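Local coordinates for A223 penton protein C-terminal domain-containing protein (Sulfolobus turreted icosahedral virus 1, PDB 6BO3) that is a turret protein of this icosahedral virus, probably building the penton structures at the vertices of its capsid, at residues Tyr26-Asn31 / Ser111-Lys116; Gly47-Glu52 / Ile79-Gly84. The protein carries 1 engineered substitution. All coordinates share one frame; numbering follows the deposited sequence.

The N-terminal half of the chain folds as a jelly-roll sandwich without helices, and both interactions belong to it. From the N terminus, strand 20-28 comes first, and its end pairs with strand 111-120 in interaction 1, closing a loop that holds most of the sandwich. Interaction 2 is nested inside that loop: residues 47-52 meet residues 79-84, where the chain leaves the four-stranded sheet for strand 85-93 of the five-stranded one. Strands 111-120 and 44-53 are neighbours, so the contacts join directly, with their centres about 10 Å apart. Interaction 1 thus joins two neighbouring strands within one sheet, whereas interaction 2 ties that sheet to its partner across the sandwich.

Interaction 1. Residues Tyr26-Asn31 / Ser111-Lys116; sequences YPVSSN and SNVKLK
The carbonyl oxygen of Ser111 is gripped by two groups of the facing strand. Val28 N donates a hydrogen bond to Ser111 O at 2.9 Å, lying in the carbonyl plane, and Pro27 CA adds a C-H...O contact to the same oxygen at 3.4 Å. Ser111 N returns a bond to Val28 O, and a second reciprocal pair links Tyr26 with Val113; the N-H of Val113 meets Tyr26 O at 2.9 Å, tilted 31° from the carbonyl plane. Pro27 pairs with Asn112 in a non-hydrogen-bonded position, its backbone nitrogen facing away from strand 111-120, so proline's lack of an N-H costs no bond there. On the inward face two valines suit the buried interior: CG2 of Val28 touches CG2 of Val113 at 3.5 Å. Each valine holds CG1 anti to its backbone N (chi1 179° in Val28), which turns CG2 into the joint. On the Pro27 face, Asn112 ND2 hydrogen-bonds to Glu25 OE1 and Glu52 OE2, an amide suited to two carboxylates, one from each flanking strand. The chemistry implies a seam fixed by backbone bonds, its inner face largely apolar, with the buried Ser111 hydroxyl satisfied by Ala55 N.

Interaction 2. Residues Gly47-Glu52 / Ile79-Gly84; sequences GLLINE and IQLSAG
At one end of the jelly-roll sandwich the chain crosses from strand 78-81 in one sheet to strand 85-93 in the other, and the side chain of Asn51 reaches into this corner. Its CG is anti to the backbone N (chi1 -173°), which carries the amide to the turn, where ND2 gives a weak hydrogen bond to Ser82 O at 3.0 Å, with an N-H...O angle of 145°. The same nitrogen also bonds to the backbone O of Ala55, while OD1 receives a weak bond from the hydroxyl of Ser111. A buried amide that can donate and accept is well suited here, because it satisfies its own polar atoms while binding carbonyls from separate loops. The backbone of Asn51 serves the corner as well: its O accepts a weak bond from Gly84 N at 3.0 Å. Gly84 has a positive phi (80°), a conformation that glycine adopts easily as the turn bends into strand 85-93. Deeper in the sandwich CD2 of Leu49 meets CD1 of Leu81 at 3.9 Å, methyl against methyl. Val113 and Phe89 flank Leu49, and Ile57 and Ile131 pack on Leu81. Apolar side chains meeting between two facing sheets are characteristic of a beta sandwich, and the strand order, with 20-28, 111-120, 44-53 and 85-93 in one sheet and 34-38, 96-101, 57-62 and 78-81 in the other, is that of a jelly roll.

Interaction 1. Residues Tyr26-Asn31 / Ser111-Lys116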
loop_
_atom_site.group_PDB
_atom_site.type_symbol
_atom_site.label_atom_id
_atom_site.label_comp_id
_atom_site.label_asym_id
_atom_site.label_seq_id
_atom_site.Cartn_x
_atom_site.Cartn_y
_atom_site.Cartn_z
ATOM N N TYR A 26 0.719 -1.249 18.425
ATOM C CA TYR A 26 1.414 -1.959 19.486
ATOM C C TYR A 26 2.273 -3.071 18.892
ATOM O O TYR A 26 1.839 -3.767 17.968
ATOM C CB TYR A 26 0.434 -2.578 20.488
ATOM C CG TYR A 26 -0.738 -1.710 20.901
ATOM C CD1 TYR A 26 -0.714 -0.980 22.085
ATOM C CD2 TYR A 26 -1.886 -1.655 20.125
ATOM C CE1 TYR A 26 -1.794 -0.201 22.469
ATOM C CE2 TYR A 26 -2.972 -0.886 20.501
ATOM C CZ TYR A 26 -2.923 -0.158 21.669
ATOM O OH TYR A 26 -4.016 0.604 22.029
ATOM N N PRO A 27 3.495 -3.250 19.432
ATOM C CA PRO A 27 4.347 -4.355 19.061
ATOM C C PRO A 27 3.716 -5.664 19.565
ATOM O O PRO A 27 3.098 -5.686 20.629
ATOM C CB PRO A 27 5.670 -4.048 19.786
ATOM C CG PRO A 27 5.278 -3.221 20.962
ATOM C CD PRO A 27 4.052 -2.466 20.559
ATOM N N VAL A 28 3.848 -6.722 18.776
ATOM C CA VAL A 28 3.376 -8.056 19.141
ATOM C C VAL A 28 4.487 -9.035 18.746
ATOM O O VAL A 28 4.900 -9.106 17.577
ATOM C CB VAL A 28 2.013 -8.402 18.470
ATOM C CG1 VAL A 28 1.543 -9.800 18.824
ATOM C CG2 VAL A 28 0.985 -7.373 18.870
ATOM N N SER A 29 4.968 -9.754 19.751
ATOM C CA SER A 29 6.083 -10.691 19.631
ATOM C C SER A 29 6.041 -11.631 20.838
ATOM O O SER A 29 5.050 -11.660 21.573
ATOM C CB SER A 29 7.429 -9.937 19.548
ATOM O OG SER A 29 7.928 -9.527 20.826
ATOM N N SER A 30 7.114 -12.391 21.045
ATOM C CA SER A 30 7.267 -13.213 22.252
ATOM C C SER A 30 7.291 -12.373 23.533
ATOM O O SER A 30 6.880 -12.839 24.597
ATOM C CB SER A 30 8.547 -14.044 22.166
ATOM O OG SER A 30 8.354 -15.153 21.310
ATOM N N ASN A 31 7.776 -11.140 23.408
ATOM C CA ASN A 31 7.844 -10.181 24.513
ATOM C C ASN A 31 6.571 -9.373 24.756
ATOM O O ASN A 31 6.472 -8.681 25.777
ATOM C CB ASN A 31 8.982 -9.190 24.251
ATOM C CG ASN A 31 10.354 -9.823 24.370
ATOM O OD1 ASN A 31 10.526 -10.868 24.991
ATOM N ND2 ASN A 31 11.346 -9.169 23.786
ATOM N N SER A 111 5.484 -8.242 14.902
ATOM C CA SER A 111 4.727 -7.320 14.079
ATOM C C SER A 111 4.418 -6.030 14.815
ATOM O O SER A 111 4.389 -5.975 16.049
ATOM C CB SER A 111 3.420 -7.956 13.600
ATOM O OG SER A 111 3.669 -8.994 12.676
ATOM N N ASN A 112 4.219 -4.983 14.034
ATOM C CA ASN A 112 3.618 -3.773 14.525
ATOM C C ASN A 112 2.144 -3.869 14.148
ATOM O O ASN A 112 1.786 -3.826 12.973
ATOM C CB ASN A 112 4.253 -2.547 13.886
ATOM C CG ASN A 112 3.635 -1.257 14.378
ATOM O OD1 ASN A 112 3.094 -1.201 15.484
ATOM N ND2 ASN A 112 3.701 -0.217 13.559
ATOM N N VAL A 113 1.300 -4.033 15.151
ATOM C CA VAL A 113 -0.121 -4.208 14.922
ATOM C C VAL A 113 -0.841 -2.859 15.057
ATOM O O VAL A 113 -0.763 -2.200 16.113
ATOM C CB VAL A 113 -0.661 -5.285 15.878
ATOM C CG1 VAL A 113 -2.170 -5.387 15.771
ATOM C CG2 VAL A 113 -0.018 -6.624 15.562
ATOM N N LYS A 114 -1.480 -2.418 13.964
ATOM C CA LYS A 114 -2.124 -1.109 13.915
ATOM C C LYS A 114 -3.637 -1.226 13.837
ATOM O O LYS A 114 -4.179 -1.954 12.980
ATOM C CB LYS A 114 -1.646 -0.267 12.727
ATOM C CG LYS A 114 -0.151 -0.181 12.522
ATOM C CD LYS A 114 0.137 0.153 11.061
ATOM C CE LYS A 114 1.158 1.256 10.897
ATOM N NZ LYS A 114 0.919 1.968 9.612
ATOM N N LEU A 115 -4.292 -0.495 14.739
ATOM C CA LEU A 115 -5.742 -0.353 14.795
ATOM C C LEU A 115 -6.107 1.108 14.507
ATOM O O LEU A 115 -5.710 2.046 15.232
ATOM C CB LEU A 115 -6.288 -0.786 16.156
ATOM C CG LEU A 115 -7.807 -0.895 16.228
ATOM C CD1 LEU A 115 -8.242 -2.010 15.302
ATOM C CD2 LEU A 115 -8.270 -1.134 17.663
ATOM N N LYS A 116 -6.846 1.290 13.418
ATOM C CA LYS A 116 -7.219 2.604 12.942
ATOM C C LYS A 116 -8.675 2.572 12.498
ATOM O O LYS A 116 -9.063 1.697 11.718
ATOM C CB LYS A 116 -6.394 3.017 11.713
ATOM C CG LYS A 116 -4.900 3.062 11.867
ATOM C CD LYS A 116 -4.310 3.577 10.570
ATOM C CE LYS A 116 -2.800 3.600 10.599
ATOM N NZ LYS A 116 -2.304 4.810 9.900
#

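Interaction 2. Residues Gly47-Glu52 / Ile79-Gly84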
loop_
_atom_site.group_PDB
_atom_site.type_symbol
_atom_site.label_atom_id
_atom_site.label_comp_id
_atom_site.label_asym_id
_atom_site.label_seq_id
_atom_site.Cartn_x
_atom_site.Cartn_y
_atom_site.Cartn_z
ATOM N N GLY A 47 -13.097 0.398 10.240
ATOM C CA GLY A 47 -11.660 0.713 10.121
ATOM C C GLY A 47 -10.842 -0.518 9.808
ATOM O O GLY A 47 -11.300 -1.409 9.085
ATOM N N LEU A 48 -9.633 -0.582 10.368
ATOM C CA LEU A 48 -8.631 -1.537 9.940
ATOM C C LEU A 48 -7.795 -1.973 11.133
ATOM O O LEU A 48 -7.512 -1.178 12.030
ATOM C CB LEU A 48 -7.673 -0.926 8.887
ATOM C CG LEU A 48 -8.156 -0.260 7.581
ATOM C CD1 LEU A 48 -7.036 0.553 6.929
ATOM C CD2 LEU A 48 -8.679 -1.293 6.613
ATOM N N LEU A 49 -7.451 -3.246 11.139
ATOM C CA LEU A 49 -6.438 -3.814 12.012
ATOM C C LEU A 49 -5.398 -4.409 11.073
ATOM O O LEU A 49 -5.692 -5.327 10.323
ATOM C CB LEU A 49 -7.021 -4.891 12.906
ATOM C CG LEU A 49 -6.077 -5.548 13.924
ATOM C CD1 LEU A 49 -6.932 -6.228 14.986
ATOM C CD2 LEU A 49 -5.129 -6.549 13.289
ATOM N N ILE A 50 -4.180 -3.898 11.172
ATOM C CA ILE A 50 -3.106 -4.173 10.234
ATOM C C ILE A 50 -1.993 -4.925 10.922
ATOM O O ILE A 50 -1.437 -4.446 11.913
ATOM C CB ILE A 50 -2.564 -2.831 9.719
ATOM C CG1 ILE A 50 -3.722 -2.030 9.106
ATOM C CG2 ILE A 50 -1.449 -3.053 8.715
ATOM C CD1 ILE A 50 -3.534 -0.532 9.039
ATOM N N ASN A 51 -1.668 -6.096 10.389
ATOM C CA ASN A 51 -0.606 -6.926 10.928
ATOM C C ASN A 51 0.686 -6.611 10.189
ATOM O O ASN A 51 1.106 -7.381 9.340
ATOM C CB ASN A 51 -0.956 -8.409 10.786
ATOM C CG ASN A 51 0.044 -9.299 11.487
ATOM O OD1 ASN A 51 0.770 -8.839 12.390
ATOM N ND2 ASN A 51 0.086 -10.572 11.106
ATOM N N GLU A 52 1.302 -5.480 10.530
ATOM C CA GLU A 52 2.470 -4.963 9.812
ATOM C C GLU A 52 3.753 -5.599 10.325
ATOM O O GLU A 52 4.426 -5.068 11.216
ATOM C CB GLU A 52 2.539 -3.446 9.954
ATOM C CG GLU A 52 3.663 -2.768 9.187
ATOM C CD GLU A 52 3.660 -1.280 9.429
ATOM O OE1 GLU A 52 3.278 -0.529 8.508
ATOM O OE2 GLU A 52 4.006 -0.871 10.555
ATOM N N ILE A 79 -9.719 -15.118 14.683
ATOM C CA ILE A 79 -9.294 -14.910 13.316
ATOM C C ILE A 79 -7.763 -14.883 13.282
ATOM O O ILE A 79 -7.149 -13.994 13.874
ATOM C CB ILE A 79 -9.834 -13.576 12.793
ATOM C CG1 ILE A 79 -11.359 -13.584 12.779
ATOM C CG2 ILE A 79 -9.336 -13.308 11.384
ATOM C CD1 ILE A 79 -11.953 -12.190 12.792
ATOM N N GLN A 80 -7.157 -15.830 12.576
ATOM C CA GLN A 80 -5.712 -15.870 12.463
ATOM C C GLN A 80 -5.305 -15.028 11.258
ATOM O O GLN A 80 -5.718 -15.290 10.124
ATOM C CB GLN A 80 -5.181 -17.297 12.336
ATOM C CG GLN A 80 -3.650 -17.348 12.296
ATOM C CD GLN A 80 -3.097 -18.753 12.229
ATOM O OE1 GLN A 80 -2.810 -19.262 11.153
ATOM N NE2 GLN A 80 -2.931 -19.384 13.387
ATOM N N LEU A 81 -4.499 -14.009 11.508
ATOM C CA LEU A 81 -3.980 -13.190 10.426
ATOM C C LEU A 81 -2.536 -13.532 10.176
ATOM O O LEU A 81 -1.741 -13.550 11.104
ATOM C CB LEU A 81 -4.088 -11.723 10.765
ATOM C CG LEU A 81 -5.483 -11.116 10.726
ATOM C CD1 LEU A 81 -5.344 -9.623 10.928
ATOM C CD2 LEU A 81 -6.258 -11.434 9.447
ATOM N N SER A 82 -2.199 -13.814 8.922
ATOM C CA SER A 82 -0.825 -14.154 8.591
ATOM C C SER A 82 -0.033 -12.859 8.428
ATOM O O SER A 82 -0.605 -11.776 8.438
ATOM C CB SER A 82 -0.784 -14.988 7.315
ATOM O OG SER A 82 -1.241 -14.214 6.224
ATOM N N ALA A 83 1.289 -12.977 8.287
ATOM C CA ALA A 83 2.148 -11.813 8.061
ATOM C C ALA A 83 1.618 -10.867 6.966
ATOM O O ALA A 83 1.293 -11.306 5.854
ATOM C CB ALA A 83 3.561 -12.277 7.723
ATOM N N GLY A 84 1.505 -9.581 7.307
ATOM C CA GLY A 84 1.122 -8.521 6.370
ATOM C C GLY A 84 -0.372 -8.397 6.071
ATOM O O GLY A 84 -0.782 -7.554 5.277
#